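Local coordinates for uncharacterized protein Atu1872 (Agrobacterium tumefaciens, PDB 2QNT) that is of unknown function but belongs to the glyoxalase/bleomycin resistance/dioxygenase family, whose paired beta-alpha-beta-beta-beta modules commonly form binding clefts, at residues P14-D18 and Q68-G72; V96-H100 and F112-D116. The contacts are given in a common frame with arbitrary orientation. Residue numbers count along the deposited sequence, not the author numbering.

Contact 1 of 2, residues P14-D18 and Q68-G72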
loop_
_atom_site.group_PDB
_atom_site.type_symbol
_atom_site.label_atom_id
_atom_site.label_comp_id
_atom_site.label_asym_id
_atom_site.label_seq_id
_atom_site.Cartn_x
_atom_site.Cartn_y
_atom_site.Cartn_z
ATOM N N PRO A 14 4.583 3.700 -0.399
ATOM C CA PRO A 14 5.536 3.419 -1.469
ATOM C C PRO A 14 6.725 4.352 -1.387
ATOM O O PRO A 14 6.581 5.549 -1.086
ATOM C CB PRO A 14 4.737 3.643 -2.749
ATOM C CG PRO A 14 3.321 3.744 -2.320
ATOM C CD PRO A 14 3.257 4.092 -0.908
ATOM N N PHE A 15 7.895 3.808 -1.707
ATOM C CA PHE A 15 9.129 4.591 -1.743
ATOM C C PHE A 15 9.264 5.254 -3.101
ATOM O O PHE A 15 8.942 4.679 -4.131
ATOM C CB PHE A 15 10.334 3.702 -1.563
ATOM C CG PHE A 15 10.460 3.024 -0.203
ATOM C CD1 PHE A 15 9.494 3.152 0.789
ATOM C CD2 PHE A 15 11.517 2.168 0.028
ATOM C CE1 PHE A 15 9.621 2.472 2.015
ATOM C CE2 PHE A 15 11.626 1.487 1.265
ATOM C CZ PHE A 15 10.679 1.648 2.221
ATOM N N VAL A 16 9.716 6.499 -3.095
ATOM C CA VAL A 16 9.876 7.286 -4.330
ATOM C C VAL A 16 11.249 7.926 -4.385
ATOM O O VAL A 16 11.842 8.246 -3.358
ATOM C CB VAL A 16 8.740 8.343 -4.502
ATOM C CG1 VAL A 16 7.373 7.642 -4.440
ATOM C CG2 VAL A 16 8.826 9.469 -3.459
ATOM N N ARG A 17 11.775 8.106 -5.594
ATOM C CA ARG A 17 13.112 8.692 -5.767
ATOM C C ARG A 17 13.113 10.209 -5.565
ATOM O O ARG A 17 14.092 10.768 -5.050
ATOM C CB ARG A 17 13.668 8.338 -7.148
ATOM C CG ARG A 17 15.121 8.566 -7.370
ATOM C CD ARG A 17 15.523 8.125 -8.789
ATOM N NE ARG A 17 15.840 6.693 -8.851
ATOM C CZ ARG A 17 15.935 5.981 -9.978
ATOM N NH1 ARG A 17 15.729 6.547 -11.161
ATOM N NH2 ARG A 17 16.231 4.686 -9.921
ATOM N N ASP A 18 12.016 10.862 -5.920
ATOM C CA ASP A 18 11.947 12.328 -5.942
ATOM C C ASP A 18 10.563 12.694 -5.429
ATOM O O ASP A 18 9.567 12.466 -6.104
ATOM C CB ASP A 18 12.190 12.821 -7.382
ATOM C CG ASP A 18 12.225 14.319 -7.509
ATOM O OD1 ASP A 18 11.364 15.033 -6.987
ATOM O OD2 ASP A 18 13.156 14.805 -8.166
ATOM N N GLN A 68 20.352 2.234 -6.825
ATOM C CA GLN A 68 19.215 1.323 -6.853
ATOM C C GLN A 68 18.364 1.383 -8.121
ATOM O O GLN A 68 18.222 2.428 -8.765
ATOM C CB GLN A 68 18.280 1.622 -5.689
ATOM C CG GLN A 68 18.653 0.968 -4.403
ATOM C CD GLN A 68 17.619 1.248 -3.344
ATOM O OE1 GLN A 68 16.443 0.927 -3.519
ATOM N NE2 GLN A 68 18.048 1.837 -2.237
ATOM N N GLU A 69 17.761 0.241 -8.440
ATOM C CA GLU A 69 16.820 0.148 -9.522
ATOM C C GLU A 69 15.607 0.950 -9.104
ATOM O O GLU A 69 15.472 1.351 -7.949
ATOM C CB GLU A 69 16.444 -1.314 -9.824
ATOM C CG GLU A 69 15.929 -2.125 -8.628
ATOM C CD GLU A 69 15.300 -3.461 -9.016
ATOM O OE1 GLU A 69 14.838 -3.618 -10.165
ATOM O OE2 GLU A 69 15.263 -4.359 -8.149
ATOM N N ALA A 70 14.742 1.209 -10.069
ATOM C CA ALA A 70 13.500 1.913 -9.814
ATOM C C ALA A 70 12.771 1.214 -8.694
ATOM O O ALA A 70 12.833 0.002 -8.566
ATOM C CB ALA A 70 12.628 1.938 -11.077
ATOM N N TYR A 71 12.061 1.994 -7.882
ATOM C CA TYR A 71 11.289 1.411 -6.764
ATOM C C TYR A 71 10.106 0.576 -7.216
ATOM O O TYR A 71 9.620 -0.270 -6.483
ATOM C CB TYR A 71 10.849 2.520 -5.800
ATOM C CG TYR A 71 11.934 2.989 -4.894
ATOM C CD1 TYR A 71 12.594 2.104 -4.044
ATOM C CD2 TYR A 71 12.329 4.312 -4.868
ATOM C CE1 TYR A 71 13.587 2.527 -3.213
ATOM C CE2 TYR A 71 13.311 4.755 -4.027
ATOM C CZ TYR A 71 13.969 3.844 -3.213
ATOM O OH TYR A 71 14.974 4.243 -2.341
ATOM N N GLY A 72 9.601 0.819 -8.403
ATOM C CA GLY A 72 8.545 -0.022 -8.926
ATOM C C GLY A 72 8.989 -1.415 -9.291
ATOM O O GLY A 72 9.859 -1.571 -10.149
HETATM O O HOH W 1 15.082 4.424 -7.120
#

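Contact 2 of 2, residues V96-H100 and F112-D116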
loop_
_atom_site.group_PDB
_atom_site.type_symbol
_atom_site.label_atom_id
_atom_site.label_comp_id
_atom_site.label_asym_id
_atom_site.label_seq_id
_atom_site.Cartn_x
_atom_site.Cartn_y
_atom_site.Cartn_z
ATOM N N VAL A 96 0.867 9.416 -18.688
ATOM C CA VAL A 96 1.404 8.283 -17.973
ATOM C C VAL A 96 1.750 7.214 -18.979
ATOM O O VAL A 96 1.264 7.216 -20.098
ATOM C CB VAL A 96 0.391 7.720 -16.925
ATOM C CG1 VAL A 96 -0.005 8.817 -15.920
ATOM C CG2 VAL A 96 -0.816 7.129 -17.594
ATOM N N GLU A 97 2.625 6.312 -18.574
ATOM C CA GLU A 97 2.844 5.087 -19.288
ATOM C C GLU A 97 1.746 4.086 -18.892
ATOM O O GLU A 97 1.760 3.543 -17.785
ATOM C CB GLU A 97 4.227 4.556 -18.950
ATOM C CG GLU A 97 4.544 3.325 -19.734
ATOM C CD GLU A 97 5.885 2.750 -19.425
ATOM O OE1 GLU A 97 6.690 3.417 -18.723
ATOM O OE2 GLU A 97 6.120 1.609 -19.876
ATOM N N LEU A 98 0.800 3.847 -19.790
ATOM C CA LEU A 98 -0.247 2.871 -19.558
ATOM C C LEU A 98 0.303 1.459 -19.585
ATOM O O LEU A 98 1.159 1.114 -20.388
ATOM C CB LEU A 98 -1.379 2.953 -20.612
ATOM C CG LEU A 98 -2.243 4.209 -20.604
ATOM C CD1 LEU A 98 -3.159 4.257 -21.863
ATOM C CD2 LEU A 98 -3.068 4.318 -19.366
ATOM N N ILE A 99 -0.258 0.616 -18.734
ATOM C CA ILE A 99 -0.179 -0.825 -18.858
ATOM C C ILE A 99 -1.240 -1.289 -19.843
ATOM O O ILE A 99 -0.948 -2.061 -20.733
ATOM C CB ILE A 99 -0.297 -1.498 -17.473
ATOM C CG1 ILE A 99 0.923 -1.131 -16.586
ATOM C CG2 ILE A 99 -0.440 -3.001 -17.654
ATOM C CD1 ILE A 99 0.741 -1.477 -15.128
ATOM N N HIS A 100 -2.461 -0.755 -19.715
ATOM C CA HIS A 100 -3.527 -1.022 -20.673
ATOM C C HIS A 100 -4.553 0.106 -20.516
ATOM O O HIS A 100 -4.605 0.788 -19.468
ATOM C CB HIS A 100 -4.180 -2.411 -20.464
ATOM C CG HIS A 100 -4.873 -2.595 -19.146
ATOM N ND1 HIS A 100 -6.110 -2.041 -18.860
ATOM C CD2 HIS A 100 -4.510 -3.301 -18.050
ATOM C CE1 HIS A 100 -6.457 -2.383 -17.622
ATOM N NE2 HIS A 100 -5.494 -3.136 -17.113
ATOM N N PHE A 112 -8.508 1.177 -15.740
ATOM C CA PHE A 112 -7.252 1.272 -16.472
ATOM C C PHE A 112 -6.102 1.170 -15.501
ATOM O O PHE A 112 -6.264 1.384 -14.311
ATOM C CB PHE A 112 -7.173 2.529 -17.360
ATOM C CG PHE A 112 -7.194 3.866 -16.654
ATOM C CD1 PHE A 112 -6.049 4.665 -16.621
ATOM C CD2 PHE A 112 -8.363 4.388 -16.159
ATOM C CE1 PHE A 112 -6.076 5.937 -16.066
ATOM C CE2 PHE A 112 -8.383 5.671 -15.610
ATOM C CZ PHE A 112 -7.233 6.421 -15.559
ATOM N N ARG A 113 -4.930 0.794 -16.010
ATOM C CA ARG A 113 -3.763 0.539 -15.157
ATOM C C ARG A 113 -2.537 1.169 -15.813
ATOM O O ARG A 113 -2.441 1.240 -17.047
ATOM C CB ARG A 113 -3.565 -0.944 -14.937
ATOM C CG ARG A 113 -4.758 -1.613 -14.250
ATOM C CD ARG A 113 -4.475 -3.040 -13.819
ATOM N NE ARG A 113 -5.617 -3.687 -13.157
ATOM C CZ ARG A 113 -6.443 -4.547 -13.740
ATOM N NH1 ARG A 113 -6.326 -4.881 -15.026
ATOM N NH2 ARG A 113 -7.416 -5.130 -13.054
ATOM N N PHE A 114 -1.615 1.660 -14.988
ATOM C CA PHE A 114 -0.506 2.464 -15.457
ATOM C C PHE A 114 0.555 2.534 -14.402
ATOM O O PHE A 114 0.370 2.087 -13.280
ATOM C CB PHE A 114 -0.970 3.866 -15.857
ATOM C CG PHE A 114 -1.704 4.607 -14.777
ATOM C CD1 PHE A 114 -1.041 5.511 -13.958
ATOM C CD2 PHE A 114 -3.057 4.448 -14.600
ATOM C CE1 PHE A 114 -1.708 6.195 -12.980
ATOM C CE2 PHE A 114 -3.723 5.149 -13.606
ATOM C CZ PHE A 114 -3.028 6.027 -12.804
ATOM N N TYR A 115 1.677 3.141 -14.747
ATOM C CA TYR A 115 2.790 3.297 -13.815
ATOM C C TYR A 115 2.852 4.703 -13.250
ATOM O O TYR A 115 2.570 5.676 -13.962
ATOM C CB TYR A 115 4.117 3.039 -14.519
ATOM C CG TYR A 115 4.259 1.636 -15.035
ATOM C CD1 TYR A 115 4.389 0.558 -14.173
ATOM C CD2 TYR A 115 4.198 1.377 -16.390
ATOM C CE1 TYR A 115 4.512 -0.746 -14.667
ATOM C CE2 TYR A 115 4.303 0.099 -16.885
ATOM C CZ TYR A 115 4.461 -0.963 -16.016
ATOM O OH TYR A 115 4.569 -2.248 -16.509
ATOM N N ASP A 116 3.241 4.812 -11.990
ATOM C CA ASP A 116 3.643 6.105 -11.432
ATOM C C ASP A 116 5.073 6.438 -11.849
ATOM O O ASP A 116 5.709 5.646 -12.538
ATOM C CB ASP A 116 3.333 6.182 -9.938
ATOM C CG ASP A 116 4.411 5.679 -9.049
ATOM O OD1 ASP A 116 5.417 5.096 -9.515
ATOM O OD2 ASP A 116 4.299 5.900 -7.808
HETATM O O HOH W 2 3.940 6.833 -15.991
#

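Contact 1 of 2, residues P14-D18 and Q68-G72
An aromatic packing contact holds the loop that joins the two halves of this glyoxalase-like chain against the end of strand 7-16. Tyr71 is the centrepiece: its ring face meets Phe15 CB, while Tyr71 CE2 lies 3.8 Å from Val16 C and the ring edge comes near Arg17 N, which is 3.9 Å from Tyr71 CD2. Phe15 CB sits almost on the normal of that ring, 3.6 Å from its centroid, in a CH-pi contact, and the Phe15 ring then turns its edge to the same aromatic system: the centroids are 5.7 Å apart and the planes 86° from each other, a T-shaped pair. The loop side is close-packed too, with Tyr71 CB 3.3 Å from Phe15 O. Farther out, the exposed Arg17 side chain reaches along the loop, where its NH2 makes a weak, strongly bent hydrogen bond to Gln68 O at 3.2 Å. A water molecule adds a second link, accepting from Arg17 NE at 3.0 Å and donating to Glu69 O at 3.2 Å. The contact thus grades from a buried aromatic centre to a solvated polar margin. Helix 53-61 flanks the aromatic pair: Glu57 accepts a hydrogen bond from the Tyr71 hydroxyl, while Leu56 and Trp61 pack on Phe15. Beside them, Pro14 pairs antiparallel with a strand of the second subunit, continuing the sheet across the interface.

Contact 2 of 2, residues V96-H100 and F112-D116
Ile99 N donates to Arg113 O at 2.8 Å and Arg113 NH1 to His100 NE2, also at 2.8 Å, while Tyr115 N to Glu97 O, at 3.1 Å, extends the antiparallel pairing of this hairpin. Arg113 O also accepts a weak bond from His100 N (3.3 Å): two successive amides converge on one carbonyl as the register slips by one residue between the Leu98-Phe114 and His100-Arg113 pairs, a beta bulge. Beyond it, water 2 bridges Glu97 N and Tyr115 O. Leu98 and Phe114 share one face, where Leu98 CD2 lies 4.1 Å from Phe114 CB; helices 19-29 and 85-92 pack there. Ile99 CG1 rests over the Tyr115 ring, 3.9 Å from its centroid, and the Tyr115 hydroxyl is hydrogen-bonded to Trp61 NE1 of the second subunit. Because His100 NE2 accepts from Arg113, that nitrogen carries no proton; the arginine also forms a salt bridge with Glu123 and a hydrogen bond to a HEPES molecule, probably from the crystallisation liquor; this is consistent with a polar pocket near the subunit boundary.

In the fold
Contact 1 is complete before the first residue of contact 2 is reached; about 16 Å separates their centres and about 5 Å their nearest atoms, so they do not touch. Contact 1 packs the loop 68-72 on the end of strand 7-16, an outermost strand, within this chain, of one four-stranded sheet; contact 2 lies at outer strand 98-104 of the other. Both sheets have strand order 1-4-3-2, the repeated module of the glyoxalase fold. Asp118 and His120 link the two regions, bonding to the backbone of contact 1 and, through their own amides, to Asp116. Both contacts meet the second subunit; one fixes the connection between repeated modules, the other pairs strands within the second.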